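Local coordinates for protein transcriptional regulator (Streptococcus pneumoniae, PDB 2GNP) that probably regulates transcription in response to a sugar ligand, sensed through its putative sugar-binding domain of Rossmann-like type, at residues D74-K79 and Y107-K112; I55-K60 and S80-H85; S224-Y229 and N247-D252; P88-P93 and T210-L215. One frame throughout, in Å; residues are numbered along the deposited sequence.

Contact 1 (D74-K79 and Y107-K112); sequences DLIHSK and YEMSRK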
loop_
_atom_site.group_PDB
_atom_site.type_symbol
_atom_site.label_atom_id
_atom_site.label_comp_id
_atom_site.label_asym_id
_atom_site.label_seq_id
_atom_site.Cartn_x
_atom_site.Cartn_y
_atom_site.Cartn_z
ATOM N N ASP A 74 1.151 -6.892 -13.667
ATOM C CA ASP A 74 0.865 -7.332 -15.065
ATOM C C ASP A 74 1.949 -6.808 -16.033
ATOM O O ASP A 74 2.359 -7.494 -17.016
ATOM C CB ASP A 74 -0.473 -6.773 -15.515
ATOM C CG ASP A 74 -1.668 -7.531 -14.983
ATOM O OD1 ASP A 74 -1.528 -8.612 -14.389
ATOM O OD2 ASP A 74 -2.804 -7.027 -15.196
ATOM N N LEU A 75 2.419 -5.579 -15.787
ATOM C CA LEU A 75 3.381 -4.957 -16.729
ATOM C C LEU A 75 4.838 -5.174 -16.489
ATOM O O LEU A 75 5.679 -4.998 -17.406
ATOM C CB LEU A 75 3.133 -3.457 -16.825
ATOM C CG LEU A 75 1.721 -3.010 -17.190
ATOM C CD1 LEU A 75 1.712 -1.491 -17.304
ATOM C CD2 LEU A 75 1.229 -3.662 -18.521
ATOM N N ILE A 76 5.212 -5.523 -15.245
ATOM C CA ILE A 76 6.612 -5.531 -14.927
ATOM C C ILE A 76 7.370 -6.614 -15.709
ATOM O O ILE A 76 6.842 -7.741 -15.889
ATOM C CB ILE A 76 6.823 -5.685 -13.380
ATOM C CG1 ILE A 76 8.264 -5.343 -12.988
ATOM C CG2 ILE A 76 6.434 -7.105 -12.916
ATOM C CD1 ILE A 76 8.420 -5.173 -11.451
ATOM N N HIS A 77 8.598 -6.280 -16.131
ATOM C CA HIS A 77 9.448 -7.230 -16.886
ATOM C C HIS A 77 10.228 -8.113 -15.957
ATOM O O HIS A 77 10.773 -7.644 -14.928
ATOM C CB HIS A 77 10.427 -6.511 -17.850
ATOM C CG HIS A 77 10.976 -7.427 -18.893
ATOM N ND1 HIS A 77 12.140 -8.158 -18.717
ATOM C CD2 HIS A 77 10.478 -7.795 -20.099
ATOM C CE1 HIS A 77 12.329 -8.934 -19.772
ATOM N NE2 HIS A 77 11.349 -8.719 -20.630
ATOM N N SER A 78 10.339 -9.393 -16.316
ATOM C CA SER A 78 11.182 -10.332 -15.545
ATOM C C SER A 78 12.643 -9.866 -15.426
ATOM O O SER A 78 13.135 -9.060 -16.239
ATOM C CB SER A 78 11.144 -11.724 -16.195
ATOM O OG SER A 78 11.810 -11.658 -17.455
ATOM N N LYS A 79 13.340 -10.360 -14.422
ATOM C CA LYS A 79 14.782 -10.075 -14.216
ATOM C C LYS A 79 15.442 -11.227 -13.504
ATOM O O LYS A 79 14.848 -11.830 -12.601
ATOM C CB LYS A 79 14.911 -8.781 -13.398
ATOM C CG LYS A 79 16.304 -8.239 -13.069
ATOM C CD LYS A 79 16.120 -7.087 -12.001
ATOM C CE LYS A 79 17.288 -6.135 -11.968
ATOM N NZ LYS A 79 17.025 -5.023 -10.989
ATOM N N TYR A 107 2.498 -14.803 -5.949
ATOM C CA TYR A 107 2.755 -15.855 -6.962
ATOM C C TYR A 107 3.226 -15.278 -8.315
ATOM O O TYR A 107 4.261 -15.742 -8.900
ATOM C CB TYR A 107 1.500 -16.725 -7.168
ATOM C CG TYR A 107 1.812 -17.786 -8.202
ATOM C CD1 TYR A 107 2.809 -18.729 -7.958
ATOM C CD2 TYR A 107 1.146 -17.809 -9.429
ATOM C CE1 TYR A 107 3.121 -19.708 -8.889
ATOM C CE2 TYR A 107 1.445 -18.789 -10.387
ATOM C CZ TYR A 107 2.446 -19.715 -10.111
ATOM O OH TYR A 107 2.774 -20.686 -11.047
ATOM N N GLU A 108 2.505 -14.248 -8.777
ATOM C CA GLU A 108 2.838 -13.647 -10.090
ATOM C C GLU A 108 4.239 -13.045 -10.066
ATOM O O GLU A 108 5.007 -13.152 -11.054
ATOM C CB GLU A 108 1.780 -12.669 -10.565
ATOM C CG GLU A 108 0.446 -13.371 -10.828
ATOM C CD GLU A 108 0.451 -14.405 -11.965
ATOM O OE1 GLU A 108 1.429 -14.534 -12.756
ATOM O OE2 GLU A 108 -0.584 -15.095 -12.095
HETATM N N MSE A 109 4.558 -12.371 -8.971
HETATM C CA MSE A 109 5.908 -11.774 -8.839
HETATM C C MSE A 109 6.963 -12.892 -8.784
HETATM O O MSE A 109 8.057 -12.765 -9.357
HETATM C CB MSE A 109 5.983 -10.864 -7.602
HETATM C CG MSE A 109 5.177 -9.590 -7.746
HETATM SE SE MSE A 109 6.136 -8.375 -9.042
HETATM C CE MSE A 109 7.766 -7.995 -7.974
ATOM N N SER A 110 6.641 -13.991 -8.081
ATOM C CA SER A 110 7.551 -15.127 -7.995
ATOM C C SER A 110 7.919 -15.661 -9.383
ATOM O O SER A 110 9.092 -16.068 -9.576
ATOM C CB SER A 110 6.992 -16.259 -7.090
ATOM O OG SER A 110 6.073 -17.063 -7.817
ATOM N N ARG A 111 6.953 -15.653 -10.318
ATOM C CA ARG A 111 7.180 -16.092 -11.694
ATOM C C ARG A 111 8.174 -15.209 -12.426
ATOM O O ARG A 111 8.976 -15.716 -13.231
ATOM C CB ARG A 111 5.862 -16.174 -12.468
ATOM C CG ARG A 111 4.903 -17.223 -11.915
ATOM C CD ARG A 111 3.664 -17.280 -12.813
ATOM N NE ARG A 111 4.008 -17.868 -14.105
ATOM C CZ ARG A 111 3.273 -17.736 -15.217
ATOM N NH1 ARG A 111 2.166 -16.990 -15.217
ATOM N NH2 ARG A 111 3.668 -18.328 -16.337
ATOM N N LYS A 112 8.116 -13.906 -12.152
ATOM C CA LYS A 112 8.913 -12.954 -12.912
ATOM C C LYS A 112 10.301 -12.766 -12.319
ATOM O O LYS A 112 11.221 -12.392 -13.021
ATOM C CB LYS A 112 8.168 -11.642 -13.048
ATOM C CG LYS A 112 7.074 -11.794 -14.102
ATOM C CD LYS A 112 6.382 -10.530 -14.419
ATOM C CE LYS A 112 5.490 -10.643 -15.676
ATOM N NZ LYS A 112 4.635 -9.433 -15.682
#
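The ammonium group of Lys-112 is gripped by backbone carbonyls around the end of helix 67-75. NZ gives a 2.8 Å hydrogen bond to Ile-76 O, lying in the plane of that carbonyl, and a weak one to Asp-74 O at 3.3 Å; Val-73 O, just before the segment, accepts a third. Lysine suits the place because a long chain, extended beyond CG, can carry a cation to this group of carbonyls; their partial negative charge would be expected to favour the protonated form. On the way its methylenes pack obliquely against Ile-76, with CD 3.7 Å from Ile-76 CG2. The same methyl meets the selenium of Met-109, a selenomethionine whose chain bends at chi2 and chi3, at 4.1 Å. Lys-112 also works through its backbone: its O accepts from Lys-79 N at 3.3 Å, and Ser-78 lies against that oxygen with CB and with CA, which makes a CA-H...O contact. The carboxylate of Asp-74 turns instead to a salt bridge with Lys-99. A lysine of helix 102-113 thus ties down the chain around the end of helix 67-75, in a manner resembling C-terminal capping, between layers of a Rossmann-like domain.

Contact 2 (I55-K60 and S80-H85); sequences IDDNMK and SVRNVH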
loop_
_atom_site.group_PDB
_atom_site.type_symbol
_atom_site.label_atom_id
_atom_site.label_comp_id
_atom_site.label_asym_id
_atom_site.label_seq_id
_atom_site.Cartn_x
_atom_site.Cartn_y
_atom_site.Cartn_z
ATOM N N ILE A 55 14.489 -4.002 -7.404
ATOM C CA ILE A 55 14.693 -5.396 -7.075
ATOM C C ILE A 55 16.104 -5.877 -7.416
ATOM O O ILE A 55 16.547 -5.799 -8.566
ATOM C CB ILE A 55 13.596 -6.325 -7.668
ATOM C CG1 ILE A 55 12.218 -5.895 -7.122
ATOM C CG2 ILE A 55 13.873 -7.789 -7.296
ATOM C CD1 ILE A 55 10.951 -6.562 -7.838
ATOM N N ASP A 56 16.786 -6.358 -6.397
ATOM C CA ASP A 56 18.121 -6.912 -6.543
ATOM C C ASP A 56 18.220 -8.254 -5.860
ATOM O O ASP A 56 17.339 -8.670 -5.132
ATOM C CB ASP A 56 19.118 -5.944 -5.880
ATOM C CG ASP A 56 19.326 -4.649 -6.676
ATOM O OD1 ASP A 56 19.409 -4.672 -7.936
ATOM O OD2 ASP A 56 19.478 -3.587 -6.016
ATOM N N ASP A 57 19.309 -8.969 -6.116
ATOM C CA ASP A 57 19.611 -10.166 -5.349
ATOM C C ASP A 57 19.438 -10.030 -3.845
ATOM O O ASP A 57 19.727 -8.940 -3.262
ATOM C CB ASP A 57 21.059 -10.631 -5.532
ATOM C CG ASP A 57 21.414 -10.900 -6.979
ATOM O OD1 ASP A 57 20.520 -11.126 -7.845
ATOM O OD2 ASP A 57 22.645 -10.859 -7.224
ATOM N N ASN A 58 18.952 -11.117 -3.263
ATOM C CA ASN A 58 18.906 -11.349 -1.816
ATOM C C ASN A 58 17.776 -10.560 -1.093
ATOM O O ASN A 58 17.599 -10.714 0.117
ATOM C CB ASN A 58 20.264 -11.036 -1.165
ATOM C CG ASN A 58 21.379 -11.869 -1.726
ATOM O OD1 ASN A 58 21.235 -13.092 -1.917
ATOM N ND2 ASN A 58 22.516 -11.223 -1.982
HETATM N N MSE A 59 17.016 -9.772 -1.809
HETATM C CA MSE A 59 16.028 -8.898 -1.141
HETATM C C MSE A 59 14.770 -9.619 -0.645
HETATM O O MSE A 59 14.345 -10.603 -1.270
HETATM C CB MSE A 59 15.652 -7.805 -2.093
HETATM C CG MSE A 59 16.812 -6.816 -2.240
HETATM SE SE MSE A 59 16.023 -5.348 -3.055
HETATM C CE MSE A 59 17.445 -4.019 -2.820
ATOM N N LYS A 60 14.223 -9.121 0.492
ATOM C CA LYS A 60 12.977 -9.562 1.099
ATOM C C LYS A 60 11.963 -8.474 0.773
ATOM O O LYS A 60 12.171 -7.300 1.141
ATOM C CB LYS A 60 13.172 -9.719 2.610
ATOM C CG LYS A 60 14.139 -10.856 2.952
ATOM C CD LYS A 60 14.297 -10.985 4.452
ATOM C CE LYS A 60 13.223 -11.887 4.990
ATOM N NZ LYS A 60 13.555 -12.289 6.386
ATOM N N SER A 80 16.664 -11.603 -13.912
ATOM C CA SER A 80 17.317 -12.744 -13.269
ATOM C C SER A 80 18.018 -12.408 -11.966
ATOM O O SER A 80 19.233 -12.144 -11.962
ATOM C CB SER A 80 18.328 -13.472 -14.202
ATOM O OG SER A 80 17.665 -13.864 -15.410
ATOM N N VAL A 81 17.281 -12.443 -10.852
ATOM C CA VAL A 81 17.889 -12.170 -9.552
ATOM C C VAL A 81 17.911 -13.465 -8.736
ATOM O O VAL A 81 17.116 -14.373 -9.011
ATOM C CB VAL A 81 17.111 -11.001 -8.831
ATOM C CG1 VAL A 81 17.435 -9.634 -9.413
ATOM C CG2 VAL A 81 15.568 -11.220 -8.998
ATOM N N ARG A 82 18.833 -13.578 -7.796
ATOM C CA ARG A 82 19.035 -14.754 -6.965
ATOM C C ARG A 82 18.503 -14.427 -5.580
ATOM O O ARG A 82 18.664 -13.288 -5.077
ATOM C CB ARG A 82 20.527 -15.048 -6.742
ATOM C CG ARG A 82 21.427 -15.416 -7.912
ATOM C CD ARG A 82 22.862 -15.052 -7.473
ATOM N NE ARG A 82 23.900 -16.061 -7.715
ATOM C CZ ARG A 82 24.585 -16.183 -8.856
ATOM N NH1 ARG A 82 24.313 -15.356 -9.856
ATOM N NH2 ARG A 82 25.529 -17.132 -9.010
ATOM N N ASN A 83 17.893 -15.428 -4.940
ATOM C CA ASN A 83 17.678 -15.435 -3.491
ATOM C C ASN A 83 16.734 -14.298 -3.036
ATOM O O ASN A 83 16.899 -13.754 -1.907
ATOM C CB ASN A 83 19.010 -15.319 -2.701
ATOM C CG ASN A 83 18.866 -15.666 -1.230
ATOM O OD1 ASN A 83 18.025 -16.518 -0.829
ATOM N ND2 ASN A 83 19.691 -15.027 -0.398
ATOM N N VAL A 84 15.754 -13.985 -3.896
ATOM C CA VAL A 84 14.715 -12.971 -3.566
ATOM C C VAL A 84 13.561 -13.724 -2.895
ATOM O O VAL A 84 13.248 -14.877 -3.287
ATOM C CB VAL A 84 14.194 -12.238 -4.812
ATOM C CG1 VAL A 84 13.043 -11.263 -4.493
ATOM C CG2 VAL A 84 15.349 -11.423 -5.455
ATOM N N HIS A 85 12.940 -13.082 -1.899
ATOM C CA HIS A 85 11.861 -13.743 -1.153
ATOM C C HIS A 85 10.689 -12.765 -1.093
ATOM O O HIS A 85 10.922 -11.577 -0.798
ATOM C CB HIS A 85 12.294 -14.051 0.288
ATOM C CG HIS A 85 13.506 -14.932 0.364
ATOM N ND1 HIS A 85 13.435 -16.256 0.728
ATOM C CD2 HIS A 85 14.811 -14.678 0.087
ATOM C CE1 HIS A 85 14.647 -16.788 0.687
ATOM N NE2 HIS A 85 15.499 -15.853 0.287
#
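Asp-57 and Asn-58 lie against the chain from Val-81 to Val-84 and carry three of the four hydrogen bonds between the loops. The carboxylate of Asp-57 reaches across with OD1, which accepts from Arg-82 N at 3.0 Å; the N-H, almost straight (165°), arrives from above the carboxylate plane. A short acid fits here: chi1 (-57°) sets CG beside its own backbone N, anti to the carbonyl carbon, while OD1 also lies by Val-81 CA. Asn-58 N donates to Arg-82 O at 2.8 Å, and Asn-58 OD1 takes a hydrogen from Asn-83 ND2 at 2.9 Å. Asn-58 OD1 lies in the amide plane of Asn-83, while ND2 is tilted from the carbonyl plane of Asn-58; the two amide planes stand 75° apart. Asn-83 OD1 in turn accepts from His-85 NE2, so its amide is held at both ends, by Asn-58 across the contact and by His-85 of its own loop.

Asp-56 to Met-59 form a type II beta turn, with Asn-58 at its third position at positive phi, which asparagine tolerates well. The turn delivers the chain into strand 60-63, which pairs in parallel with strand 85-88 through the bridge of Lys-60 with His-85, so both loops lead from a helix into neighbouring strands. His-85 N bonds to Met-59 O at 2.9 Å. On the side facing helix 102-113 the contact is apolar: Ile-55 and Val-81 cross at about a right angle, Ile-55 CG2 touches Val-81 CG2 at 4.2 Å and Val-84 CG2 at 4.3 Å, and Phe-113 packs on Ile-55 and Val-81.

Contact 3 (S224-Y229 and N247-D252); sequences SLAVAY and NHLITD
Ser-224 meets Asn-247 in a reciprocal polar exchange. Its backbone N donates to Asn-247 OD1 at 2.9 Å, almost perfectly straight (177°), while its OG accepts from Asn-247 N, also at 2.9 Å. Both side chains turn their first branch between the backbone N and the carbonyl carbon, at chi1 of 48° for serine OG and 59° for asparagine CG, and both are short enough to reach main-chain groups. Leu-225 comes next. Its CD1 sits over one face of the His-248 ring, offset toward the rim and 3.9 Å from the centroid, in a CH-pi contact; the same methyl touches Ile-250 CG1 at 3.7 Å. The far end of that ring is held by Glu-26, which accepts from His-248 NE2.

Ala-226 faces the other side of the sheet, where its CB lies 4.2 Å from Leu-249 CD1. Its N bonds to His-248 O, and its O receives Ile-250 N at 3.0 Å. Val-227 returns to the face of Leu-225 and Ile-250, a beta-branched residue at home in a strand. Beyond the strand, Ala-228 N still bonds to Ile-250 O, and Ala-228 O accepts a 2.7 Å hydrogen bond from Thr-251 OG1, in the plane of the carbonyl. Tyr-229 then lies against Asp-252, the N-cap of helix 253-264, whose carboxylate engages Thr-255 and Asn-30. In this buried strand pair of a beta-alpha-beta unit, with helix 234-242 as its crossover, parallel backbone bonding holds the middle and short polar side chains satisfy main-chain groups at the two ends, whereas Asp-252 N has no partner in the model.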
loop_
_atom_site.group_PDB
_atom_site.type_symbol
_atom_site.label_atom_id
_atom_site.label_comp_id
_atom_site.label_asym_id
_atom_site.label_seq_id
_atom_site.Cartn_x
_atom_site.Cartn_y
_atom_site.Cartn_z
ATOM N N SER A 224 9.805 1.804 0.693
ATOM C CA SER A 224 8.377 1.458 0.732
ATOM C C SER A 224 7.677 2.260 -0.330
ATOM O O SER A 224 7.646 3.500 -0.304
ATOM C CB SER A 224 7.761 1.754 2.103
ATOM O OG SER A 224 8.117 3.063 2.544
ATOM N N LEU A 225 7.089 1.544 -1.252
ATOM C CA LEU A 225 6.535 2.147 -2.475
ATOM C C LEU A 225 5.047 2.050 -2.398
ATOM O O LEU A 225 4.507 0.919 -2.383
ATOM C CB LEU A 225 7.037 1.383 -3.701
ATOM C CG LEU A 225 6.412 1.636 -5.090
ATOM C CD1 LEU A 225 6.649 3.124 -5.434
ATOM C CD2 LEU A 225 7.062 0.707 -6.202
ATOM N N ALA A 226 4.359 3.197 -2.398
ATOM C CA ALA A 226 2.916 3.190 -2.525
ATOM C C ALA A 226 2.543 3.696 -3.916
ATOM O O ALA A 226 3.104 4.689 -4.362
ATOM C CB ALA A 226 2.275 4.082 -1.440
ATOM N N VAL A 227 1.597 3.020 -4.576
ATOM C CA VAL A 227 1.059 3.517 -5.834
ATOM C C VAL A 227 -0.418 3.811 -5.631
ATOM O O VAL A 227 -1.205 2.893 -5.239
ATOM C CB VAL A 227 1.240 2.439 -6.944
ATOM C CG1 VAL A 227 0.756 3.003 -8.286
ATOM C CG2 VAL A 227 2.693 2.004 -7.013
ATOM N N ALA A 228 -0.810 5.075 -5.813
ATOM C CA ALA A 228 -2.172 5.453 -5.400
ATOM C C ALA A 228 -2.568 6.780 -6.043
ATOM O O ALA A 228 -1.778 7.734 -6.030
ATOM C CB ALA A 228 -2.243 5.563 -3.826
ATOM N N TYR A 229 -3.781 6.817 -6.611
ATOM C CA TYR A 229 -4.247 8.054 -7.220
ATOM C C TYR A 229 -5.769 8.099 -7.236
ATOM O O TYR A 229 -6.437 7.082 -7.000
ATOM C CB TYR A 229 -3.677 8.211 -8.612
ATOM C CG TYR A 229 -4.236 7.236 -9.612
ATOM C CD1 TYR A 229 -3.747 5.922 -9.683
ATOM C CD2 TYR A 229 -5.262 7.626 -10.486
ATOM C CE1 TYR A 229 -4.269 4.998 -10.622
ATOM C CE2 TYR A 229 -5.790 6.724 -11.416
ATOM C CZ TYR A 229 -5.283 5.416 -11.478
ATOM O OH TYR A 229 -5.836 4.516 -12.402
ATOM N N ASN A 247 7.938 5.869 2.071
ATOM C CA ASN A 247 9.001 6.805 1.633
ATOM C C ASN A 247 9.112 6.978 0.143
ATOM O O ASN A 247 10.013 7.661 -0.304
ATOM C CB ASN A 247 10.365 6.510 2.286
ATOM C CG ASN A 247 10.866 5.141 2.003
ATOM O OD1 ASN A 247 10.603 4.582 0.936
ATOM N ND2 ASN A 247 11.515 4.521 3.017
ATOM N N HIS A 248 8.230 6.325 -0.624
ATOM C CA HIS A 248 8.216 6.472 -2.087
ATOM C C HIS A 248 6.801 6.403 -2.590
ATOM O O HIS A 248 6.081 5.413 -2.336
ATOM C CB HIS A 248 9.035 5.349 -2.697
ATOM C CG HIS A 248 9.361 5.535 -4.167
ATOM N ND1 HIS A 248 10.439 4.900 -4.758
ATOM C CD2 HIS A 248 8.758 6.253 -5.147
ATOM C CE1 HIS A 248 10.489 5.224 -6.045
ATOM N NE2 HIS A 248 9.490 6.053 -6.308
ATOM N N LEU A 249 6.385 7.460 -3.276
ATOM C CA LEU A 249 5.016 7.540 -3.735
ATOM C C LEU A 249 5.017 7.721 -5.253
ATOM O O LEU A 249 5.854 8.396 -5.780
ATOM C CB LEU A 249 4.288 8.732 -3.049
ATOM C CG LEU A 249 2.836 9.027 -3.530
ATOM C CD1 LEU A 249 1.843 7.896 -3.250
ATOM C CD2 LEU A 249 2.274 10.389 -3.019
ATOM N N ILE A 250 4.135 6.980 -5.927
ATOM C CA ILE A 250 3.807 7.208 -7.332
ATOM C C ILE A 250 2.311 7.593 -7.393
ATOM O O ILE A 250 1.420 6.849 -6.952
ATOM C CB ILE A 250 4.062 5.983 -8.132
ATOM C CG1 ILE A 250 5.545 5.607 -7.976
ATOM C CG2 ILE A 250 3.768 6.310 -9.614
ATOM C CD1 ILE A 250 6.030 4.458 -8.905
ATOM N N THR A 251 2.043 8.776 -7.944
ATOM C CA THR A 251 0.657 9.251 -8.079
ATOM C C THR A 251 0.609 10.134 -9.326
ATOM O O THR A 251 1.586 10.210 -10.067
ATOM C CB THR A 251 0.210 10.051 -6.849
ATOM O OG1 THR A 251 -1.202 10.279 -6.834
ATOM C CG2 THR A 251 0.961 11.393 -6.786
ATOM N N ASP A 252 -0.553 10.686 -9.616
ATOM C CA ASP A 252 -0.688 11.587 -10.803
ATOM C C ASP A 252 -0.692 13.065 -10.377
ATOM O O ASP A 252 -0.834 13.377 -9.190
ATOM C CB ASP A 252 -1.857 11.211 -11.731
ATOM C CG ASP A 252 -3.227 11.359 -11.088
ATOM O OD1 ASP A 252 -3.331 11.775 -9.911
ATOM O OD2 ASP A 252 -4.246 11.052 -11.759
#

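Contact 4 (P88-P93 and T210-L215); sequences PLAGGP and TIAISL
Leu-89 and Ile-213 lie side by side and point the same way, joining two loops far apart in sequence. The touch is made by the outer methyls, Leu-89 CD2 and Ile-213 CD1, at 3.7 Å, while Ile-213 CG2 rests near Leu-89 CB at 3.9 Å. Ile-213 has CG1 anti to its backbone N (chi1 -168°) and chi2 also near 180°, an extended chain that carries CD1 out to the leucine. Two branched aliphatic residues suit this buried place, where Leu-89 also packs on Ala-154 and Val-156 of strand 153-160. Next along both chains, Ala-90 and Ala-212 meet methyl to methyl, CB to CB at 3.7 Å. With side chains no longer than a methyl, the backbones come within 4.4 Å of each other, measured between Ala-90 CA and Ala-212 CA.

At this spacing Ile-213 N donates to Leu-89 O at 2.9 Å and 166°, a nearly straight backbone bond. Farther along the loop a water takes over: Gly-91 N donates to it, and it donates to Ile-211 O, each at 2.9 Å, which bridges main-chain groups too far apart to bond directly. Arg-193 donates to the carbonyls of Ala-212 (from NH2) and Ile-213 (from NE), and Ser-214 caps helix 215-218 through Asp-217 N. Segment 88-93 leaves strand 85-88 at the C-terminal ends of the parallel strands, where Rossmann-like folds commonly place their ligand sites, though no ligand role is established here.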
loop_
_atom_site.group_PDB
_atom_site.type_symbol
_atom_site.label_atom_id
_atom_site.label_comp_id
_atom_site.label_asym_id
_atom_site.label_seq_id
_atom_site.Cartn_x
_atom_site.Cartn_y
_atom_site.Cartn_z
ATOM N N PRO A 88 3.644 -11.609 2.326
ATOM C CA PRO A 88 2.432 -10.781 2.431
ATOM C C PRO A 88 2.597 -9.803 3.577
ATOM O O PRO A 88 3.097 -10.186 4.660
ATOM C CB PRO A 88 1.318 -11.820 2.772
ATOM C CG PRO A 88 2.065 -12.946 3.608
ATOM C CD PRO A 88 3.539 -12.922 2.958
ATOM N N LEU A 89 2.187 -8.560 3.344
ATOM C CA LEU A 89 2.146 -7.537 4.400
ATOM C C LEU A 89 0.800 -7.619 5.160
ATOM O O LEU A 89 0.703 -7.194 6.333
ATOM C CB LEU A 89 2.304 -6.142 3.847
ATOM C CG LEU A 89 3.701 -5.909 3.204
ATOM C CD1 LEU A 89 3.549 -4.597 2.428
ATOM C CD2 LEU A 89 4.806 -5.856 4.298
ATOM N N ALA A 90 -0.206 -8.105 4.483
ATOM C CA ALA A 90 -1.568 -8.124 4.978
ATOM C C ALA A 90 -2.403 -8.880 3.938
ATOM O O ALA A 90 -2.135 -8.772 2.720
ATOM C CB ALA A 90 -2.085 -6.679 5.136
ATOM N N GLY A 91 -3.407 -9.593 4.429
ATOM C CA GLY A 91 -4.373 -10.243 3.544
ATOM C C GLY A 91 -5.348 -9.128 3.174
ATOM O O GLY A 91 -5.476 -8.115 3.879
ATOM N N GLY A 92 -6.026 -9.256 2.066
ATOM C CA GLY A 92 -6.982 -8.197 1.808
ATOM C C GLY A 92 -8.292 -8.601 2.425
ATOM O O GLY A 92 -8.365 -9.586 3.151
ATOM N N PRO A 93 -9.354 -7.860 2.114
ATOM C CA PRO A 93 -10.669 -8.349 2.516
ATOM C C PRO A 93 -11.175 -9.476 1.594
ATOM O O PRO A 93 -10.502 -9.866 0.650
ATOM C CB PRO A 93 -11.554 -7.097 2.416
ATOM C CG PRO A 93 -10.933 -6.297 1.390
ATOM C CD PRO A 93 -9.436 -6.587 1.383
ATOM N N THR A 210 -5.904 -7.270 14.096
ATOM C CA THR A 210 -5.556 -7.295 12.650
ATOM C C THR A 210 -4.229 -8.069 12.428
ATOM O O THR A 210 -3.236 -7.862 13.135
ATOM C CB THR A 210 -5.483 -5.867 12.118
ATOM O OG1 THR A 210 -6.767 -5.255 12.312
ATOM C CG2 THR A 210 -5.112 -5.838 10.603
ATOM N N ILE A 211 -4.274 -8.963 11.417
ATOM C CA ILE A 211 -3.156 -9.823 11.141
ATOM C C ILE A 211 -2.389 -9.161 9.983
ATOM O O ILE A 211 -2.540 -9.518 8.816
ATOM C CB ILE A 211 -3.568 -11.278 10.777
ATOM C CG1 ILE A 211 -4.399 -11.908 11.905
ATOM C CG2 ILE A 211 -2.286 -12.120 10.558
ATOM C CD1 ILE A 211 -3.718 -11.920 13.246
ATOM N N ALA A 212 -1.616 -8.146 10.318
ATOM C CA ALA A 212 -0.855 -7.390 9.297
ATOM C C ALA A 212 0.387 -6.808 9.907
ATOM O O ALA A 212 0.493 -6.627 11.123
ATOM C CB ALA A 212 -1.722 -6.230 8.782
ATOM N N ILE A 213 1.338 -6.456 9.051
ATOM C CA ILE A 213 2.487 -5.666 9.513
ATOM C C ILE A 213 2.028 -4.432 10.272
ATOM O O ILE A 213 1.038 -3.843 9.924
ATOM C CB ILE A 213 3.411 -5.290 8.343
ATOM C CG1 ILE A 213 4.751 -4.740 8.806
ATOM C CG2 ILE A 213 2.715 -4.348 7.326
ATOM C CD1 ILE A 213 5.734 -4.538 7.585
ATOM N N SER A 214 2.737 -4.093 11.341
ATOM C CA SER A 214 2.399 -2.824 12.034
ATOM C C SER A 214 2.815 -1.596 11.234
ATOM O O SER A 214 3.748 -1.645 10.431
ATOM C CB SER A 214 3.073 -2.811 13.399
ATOM O OG SER A 214 4.488 -2.663 13.312
ATOM N N LEU A 215 2.157 -0.447 11.473
ATOM C CA LEU A 215 2.591 0.806 10.839
ATOM C C LEU A 215 4.038 1.151 11.245
ATOM O O LEU A 215 4.836 1.587 10.409
ATOM C CB LEU A 215 1.639 1.948 11.222
ATOM C CG LEU A 215 0.209 1.785 10.770
ATOM C CD1 LEU A 215 -0.568 3.084 10.996
ATOM C CD2 LEU A 215 0.163 1.451 9.283
HETATM O O HOH W 1 -4.050 -11.028 6.908
#

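In the fold
All four contacts fall within the putative sugar-binding domain. Contacts 1 and 2 are neighbours, their centres 12 Å apart and their segments alternating along the chain; they touch where Lys-79 reaches Ile-55 and where Met-109 packs on it. Contact 2 leads into strands 60-63 and 85-88, and contact 4 takes up the chain where strand 85-88 ends, about 22 Å from contact 2 between centres. Contact 3, last along the chain, pairs strands 223-227 and 248-252, its centre about 18 Å from contact 4. Strand 153-160 joins the two pairs of strands, so strands paired in contacts 2 and 3 belong to one mixed sheet, with contacts 1 and 4 in the helices and loops around it.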